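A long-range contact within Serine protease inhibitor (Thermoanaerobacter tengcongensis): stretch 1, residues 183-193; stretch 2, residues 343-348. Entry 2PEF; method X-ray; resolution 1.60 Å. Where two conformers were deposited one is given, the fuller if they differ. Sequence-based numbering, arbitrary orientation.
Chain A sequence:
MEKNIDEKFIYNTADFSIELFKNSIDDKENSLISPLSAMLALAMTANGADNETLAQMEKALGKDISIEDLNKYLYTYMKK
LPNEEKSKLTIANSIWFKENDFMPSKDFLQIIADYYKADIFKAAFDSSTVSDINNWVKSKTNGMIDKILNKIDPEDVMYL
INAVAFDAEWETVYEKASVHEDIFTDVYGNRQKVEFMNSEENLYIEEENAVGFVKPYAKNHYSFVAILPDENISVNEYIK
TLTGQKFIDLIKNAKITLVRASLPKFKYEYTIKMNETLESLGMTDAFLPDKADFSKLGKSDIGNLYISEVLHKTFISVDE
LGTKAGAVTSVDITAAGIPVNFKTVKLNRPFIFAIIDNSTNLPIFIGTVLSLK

Stretch 1 (183-193) IFTDVYGNRQK
Stretch 2 (343-348) KTVKLN

Two strands can be held together without joining edge to edge in a sheet, and this contact from a serine protease inhibitor illustrates how little backbone pairing is needed. Stretch 1 is a hairpin: strand 183–185 is linked to strand 191–193 by Phe184 N to Gln192 O (3.0 Å) and Gln192 N to Phe184 O (2.9 Å), and a type I turn runs from Asp186 to Gly189, closed by Gly189 N to Asp186 O at 2.9 Å. Gly189, at phi/psi 81/23, adopts a positive phi that favours glycine. Stretch 2 crosses this hairpin steeply: the directions of strands 183–185 and 345–347 differ by 101°, and their axes approach to 7.3 Å. The register is set by Asp186 and Val345, whose CA atoms lie 4.4 Å apart.

Lys343, in extended conformation (-94/142), points its CB away from the hairpin and makes no contact. The chain then bends at Thr344 (-95/-19), which supplies the one direct hydrogen bond across the interface: Val187 N donates to Thr344 O at 2.7 Å, with an N-H...O angle of 147°. The same carbonyl oxygen, Thr344 O, lies 3.2 Å from Asp186 CB. Thr344 has chi1 in p; its methyl CG2 packs 3.7 Å from Tyr188 CE1, obliquely to the ring, while OG1 is hydrogen-bonded elsewhere in the structure. Tyr188 (chi1 m, chi2 117°) starts sideways, but its end comes nearer to stretch 2.

The turn that presents Val187 N is braced by Asp186 (chi1 p, chi2 36°). Asp186 OD1 accepts from Asn190 N at 2.9 Å and, weakly, from Tyr188 N at 2.8 Å; Asp186 OD2 accepts from Gln192 NE2 at 2.7 Å. A short carboxylate suits this position, since it can serve backbone amides of the turn and a side chain from the returning strand together. Gln192, with chi1 p, chi2 t and chi3 -64°, points its CB toward stretch 2.

Val345 begins the strand (-107/105) and is buried. Its chi1 is t, and the two methyls spread over the hairpin: Val345 CG1 sits 3.6 Å from Phe184 CB, whereas Val345 CG2 is 4.1 Å from Asp186 CB and 4.2 Å from Gln192 CG. A compact branched residue fits here because it meets both hairpin strands without needing a long reach.

At Lys346 (-80/120) water replaces direct contact. One molecule donates to Thr185 O at 2.7 Å and accepts from Lys346 N at 2.9 Å; a second donates to Thr185 O and Lys346 O, both at 3.0 Å. The lysine side chain, all t, leads away and stays exposed.

Leu347 (-79/139; chi1 m, chi2 t) leaves the backbone sideways, but its end comes nearer, placing CD2 4.1 Å from Phe184 CE2. Phe184, with chi1 m and chi2 83°, points its CB toward stretch 2, where CB meets Val345 while the ring reaches Leu347. Asn348 (-90/-15) turns the corner beyond contact. In all, 356 Å² is buried.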

ATOM      1  N   ILE A 183     -16.828  24.396  10.807  1.00 24.24           N
ATOM      2  CA  ILE A 183     -18.141  24.256  10.186  1.00 23.96           C
ATOM      3  C   ILE A 183     -18.023  24.099   8.671  1.00 24.45           C
ATOM      4  O   ILE A 183     -17.417  24.932   7.989  1.00 23.20           O
ATOM      5  CB  ILE A 183     -19.082  25.445  10.533  1.00 24.20           C
ATOM      6  CG1 ILE A 183     -19.076  25.722  12.044  1.00 24.83           C
ATOM      7  CG2 ILE A 183     -20.502  25.166  10.033  1.00 22.66           C
ATOM      8  CD1 ILE A 183     -19.625  27.093  12.436  1.00 24.35           C
ATOM      9  N   PHE A 184     -18.609  23.019   8.162  1.00 25.05           N
ATOM     10  CA  PHE A 184     -18.624  22.720   6.734  1.00 25.77           C
ATOM     11  C   PHE A 184     -20.043  22.417   6.278  1.00 26.18           C
ATOM     12  O   PHE A 184     -20.860  21.924   7.058  1.00 26.86           O
ATOM     13  CB  PHE A 184     -17.747  21.503   6.439  1.00 25.96           C
ATOM     14  CG  PHE A 184     -16.274  21.797   6.408  1.00 26.88           C
ATOM     15  CD1 PHE A 184     -15.537  21.852   7.582  1.00 27.62           C
ATOM     16  CD2 PHE A 184     -15.621  21.999   5.196  1.00 27.92           C
ATOM     17  CE1 PHE A 184     -14.172  22.118   7.555  1.00 28.07           C
ATOM     18  CE2 PHE A 184     -14.255  22.261   5.158  1.00 29.09           C
ATOM     19  CZ  PHE A 184     -13.530  22.322   6.340  1.00 28.77           C
ATOM     20  N   THR A 185     -20.331  22.718   5.016  1.00 27.16           N
ATOM     21  CA  THR A 185     -21.582  22.304   4.394  1.00 26.97           C
ATOM     22  C   THR A 185     -21.331  21.045   3.566  1.00 27.08           C
ATOM     23  O   THR A 185     -20.382  20.989   2.776  1.00 26.72           O
ATOM     24  CB  THR A 185     -22.168  23.406   3.497  1.00 27.35           C
ATOM     25  N   ASP A 186     -22.170  20.030   3.764  1.00 26.61           N
ATOM     26  CA  ASP A 186     -22.005  18.766   3.051  1.00 25.72           C
ATOM     27  C   ASP A 186     -22.654  18.808   1.666  1.00 25.56           C
ATOM     28  O   ASP A 186     -23.271  19.810   1.297  1.00 25.38           O
ATOM     29  CB  ASP A 186     -22.500  17.574   3.889  1.00 25.09           C
ATOM     30  CG  ASP A 186     -23.997  17.599   4.153  1.00 25.21           C
ATOM     31  OD1 ASP A 186     -24.774  18.023   3.274  1.00 23.00           O
ATOM     32  OD2 ASP A 186     -24.401  17.165   5.251  1.00 25.49           O
ATOM     33  N   VAL A 187     -22.509  17.720   0.910  1.00 25.69           N
ATOM     34  CA  VAL A 187     -23.005  17.640  -0.472  1.00 26.33           C
ATOM     35  C   VAL A 187     -24.536  17.781  -0.561  1.00 26.40           C
ATOM     36  O   VAL A 187     -25.080  18.151  -1.609  1.00 26.62           O
ATOM     37  CB  VAL A 187     -22.494  16.345  -1.186  1.00 26.12           C
ATOM     38  CG1 VAL A 187     -23.106  15.084  -0.572  1.00 27.53           C
ATOM     39  CG2 VAL A 187     -22.743  16.403  -2.690  1.00 28.05           C
ATOM     40  N   TYR A 188     -25.214  17.505   0.552  1.00 26.51           N
ATOM     41  CA  TYR A 188     -26.670  17.604   0.631  1.00 27.40           C
ATOM     42  C   TYR A 188     -27.127  18.977   1.135  1.00 27.57           C
ATOM     43  O   TYR A 188     -28.328  19.229   1.281  1.00 27.22           O
ATOM     44  CB  TYR A 188     -27.231  16.488   1.521  1.00 27.53           C
ATOM     45  CG  TYR A 188     -26.673  15.112   1.215  1.00 28.23           C
ATOM     46  CD1 TYR A 188     -25.933  14.410   2.171  1.00 29.09           C
ATOM     47  CD2 TYR A 188     -26.876  14.516  -0.031  1.00 27.92           C
ATOM     48  CE1 TYR A 188     -25.418  13.145   1.894  1.00 29.27           C
ATOM     49  CE2 TYR A 188     -26.361  13.257  -0.318  1.00 28.93           C
ATOM     50  CZ  TYR A 188     -25.637  12.577   0.647  1.00 28.34           C
ATOM     51  OH  TYR A 188     -25.132  11.328   0.362  1.00 29.83           O
ATOM     52  N   GLY A 189     -26.162  19.858   1.399  1.00 27.68           N
ATOM     53  CA  GLY A 189     -26.451  21.224   1.829  1.00 27.88           C
ATOM     54  C   GLY A 189     -26.774  21.355   3.304  1.00 28.01           C
ATOM     55  O   GLY A 189     -27.421  22.317   3.719  1.00 28.26           O
ATOM     56  N   ASN A 190     -26.323  20.384   4.096  1.00 28.08           N
ATOM     57  CA  ASN A 190     -26.478  20.424   5.546  1.00 28.02           C
ATOM     58  C   ASN A 190     -25.157  20.753   6.232  1.00 27.73           C
ATOM     59  O   ASN A 190     -24.095  20.307   5.795  1.00 27.21           O
ATOM     60  CB  ASN A 190     -27.031  19.097   6.071  1.00 28.08           C
ATOM     61  N   ARG A 191     -25.231  21.539   7.303  1.00 27.96           N
ATOM     62  CA  ARG A 191     -24.041  21.930   8.051  1.00 28.00           C
ATOM     63  C   ARG A 191     -23.668  20.876   9.086  1.00 27.73           C
ATOM     64  O   ARG A 191     -24.523  20.405   9.839  1.00 29.03           O
ATOM     65  CB  ARG A 191     -24.247  23.288   8.728  1.00 28.23           C
ATOM     66  N   GLN A 192     -22.391  20.500   9.104  1.00 26.85           N
ATOM     67  CA  GLN A 192     -21.856  19.621  10.146  1.00 26.08           C
ATOM     68  C   GLN A 192     -20.422  19.977  10.530  1.00 24.10           C
ATOM     69  O   GLN A 192     -19.749  20.734   9.825  1.00 24.18           O
ATOM     70  CB  GLN A 192     -21.998  18.135   9.778  1.00 26.75           C
ATOM     71  CG  GLN A 192     -21.464  17.726   8.414  1.00 26.71           C
ATOM     72  CD  GLN A 192     -21.843  16.298   8.062  1.00 26.76           C
ATOM     73  OE1 GLN A 192     -21.421  15.348   8.723  1.00 28.31           O
ATOM     74  NE2 GLN A 192     -22.650  16.141   7.018  1.00 28.42           N
ATOM     75  N   LYS A 193     -19.970  19.429  11.656  1.00 22.09           N
ATOM     76  CA  LYS A 193     -18.683  19.794  12.242  1.00 20.09           C
ATOM     77  C   LYS A 193     -17.580  18.780  11.951  1.00 18.45           C
ATOM     78  O   LYS A 193     -17.783  17.572  12.072  1.00 18.56           O
ATOM     79  CB  LYS A 193     -18.827  19.990  13.754  1.00 20.07           C
ATOM     80  N   LYS A 343     -18.058   9.901   1.008  1.00 19.23           N
ATOM     81  CA  LYS A 343     -17.862  10.953   2.004  1.00 18.81           C
ATOM     82  C   LYS A 343     -18.676  12.182   1.610  1.00 19.04           C
ATOM     83  O   LYS A 343     -18.739  12.540   0.430  1.00 19.72           O
ATOM     84  CB  LYS A 343     -16.384  11.306   2.145  1.00 19.27           C
ATOM     85  N   THR A 344     -19.255  12.842   2.611  1.00 17.73           N
ATOM     86  CA  THR A 344     -20.288  13.860   2.397  0.50 17.35           C
ATOM     87  C   THR A 344     -19.771  15.299   2.333  1.00 17.10           C
ATOM     88  O   THR A 344     -20.461  16.187   1.839  1.00 17.18           O
ATOM     89  CB  THR A 344     -21.381  13.774   3.484  0.50 17.33           C
ATOM     90  OG1 THR A 344     -20.784  13.919   4.779  0.50 16.96           O
ATOM     91  CG2 THR A 344     -22.112  12.438   3.413  0.50 16.54           C
ATOM     92  N   VAL A 345     -18.563  15.533   2.841  1.00 16.29           N
ATOM     93  CA  VAL A 345     -18.019  16.897   2.874  1.00 15.73           C
ATOM     94  C   VAL A 345     -16.897  17.092   1.843  1.00 15.75           C
ATOM     95  O   VAL A 345     -15.782  16.619   2.035  1.00 16.14           O
ATOM     96  CB  VAL A 345     -17.541  17.286   4.302  1.00 14.91           C
ATOM     97  CG1 VAL A 345     -16.955  18.691   4.310  1.00 15.15           C
ATOM     98  CG2 VAL A 345     -18.693  17.174   5.306  1.00 13.69           C
ATOM     99  N   LYS A 346     -17.209  17.792   0.755  1.00 16.03           N
ATOM    100  CA  LYS A 346     -16.251  18.005  -0.330  1.00 15.61           C
ATOM    101  C   LYS A 346     -15.288  19.133   0.024  1.00 16.04           C
ATOM    102  O   LYS A 346     -15.707  20.271   0.249  1.00 17.08           O
ATOM    103  CB  LYS A 346     -16.986  18.311  -1.642  1.00 16.51           C
ATOM    104  CG  LYS A 346     -16.084  18.522  -2.851  1.00 17.56           C
ATOM    105  CD  LYS A 346     -16.918  18.764  -4.100  1.00 16.88           C
ATOM    106  CE  LYS A 346     -16.046  18.894  -5.334  1.00 20.05           C
ATOM    107  NZ  LYS A 346     -16.870  19.151  -6.543  1.00 23.09           N
ATOM    108  N   LEU A 347     -14.000  18.809   0.080  1.00 14.00           N
ATOM    109  CA  LEU A 347     -12.977  19.793   0.417  1.00 13.88           C
ATOM    110  C   LEU A 347     -12.621  20.686  -0.763  1.00 13.65           C
ATOM    111  O   LEU A 347     -12.507  20.222  -1.899  1.00 14.26           O
ATOM    112  CB  LEU A 347     -11.712  19.106   0.933  1.00 13.65           C
ATOM    113  CG  LEU A 347     -11.781  18.260   2.208  1.00 14.11           C
ATOM    114  CD1 LEU A 347     -10.384  17.783   2.550  1.00 14.45           C
ATOM    115  CD2 LEU A 347     -12.374  19.033   3.374  1.00 17.73           C
ATOM    116  N   ASN A 348     -12.451  21.972  -0.475  1.00 13.22           N
ATOM    117  CA  ASN A 348     -11.991  22.936  -1.467  1.00 13.89           C
ATOM    118  C   ASN A 348     -10.471  23.029  -1.460  1.00 13.51           C
ATOM    119  O   ASN A 348      -9.859  23.545  -2.403  1.00 13.72           O
ATOM    120  CB  ASN A 348     -12.635  24.296  -1.223  1.00 13.87           C
ATOM    121  CG  ASN A 348     -14.113  24.299  -1.556  1.00 15.35           C
ATOM    122  OD1 ASN A 348     -14.518  23.849  -2.629  1.00 16.17           O
ATOM    123  ND2 ASN A 348     -14.927  24.794  -0.634  1.00 11.53           N
TER
HETATM  124  O   HOH W   1     -19.578  19.419   0.710  1.00 23.82           O
HETATM  125  O   HOH W   2     -17.730  21.896   1.708  1.00 41.98           O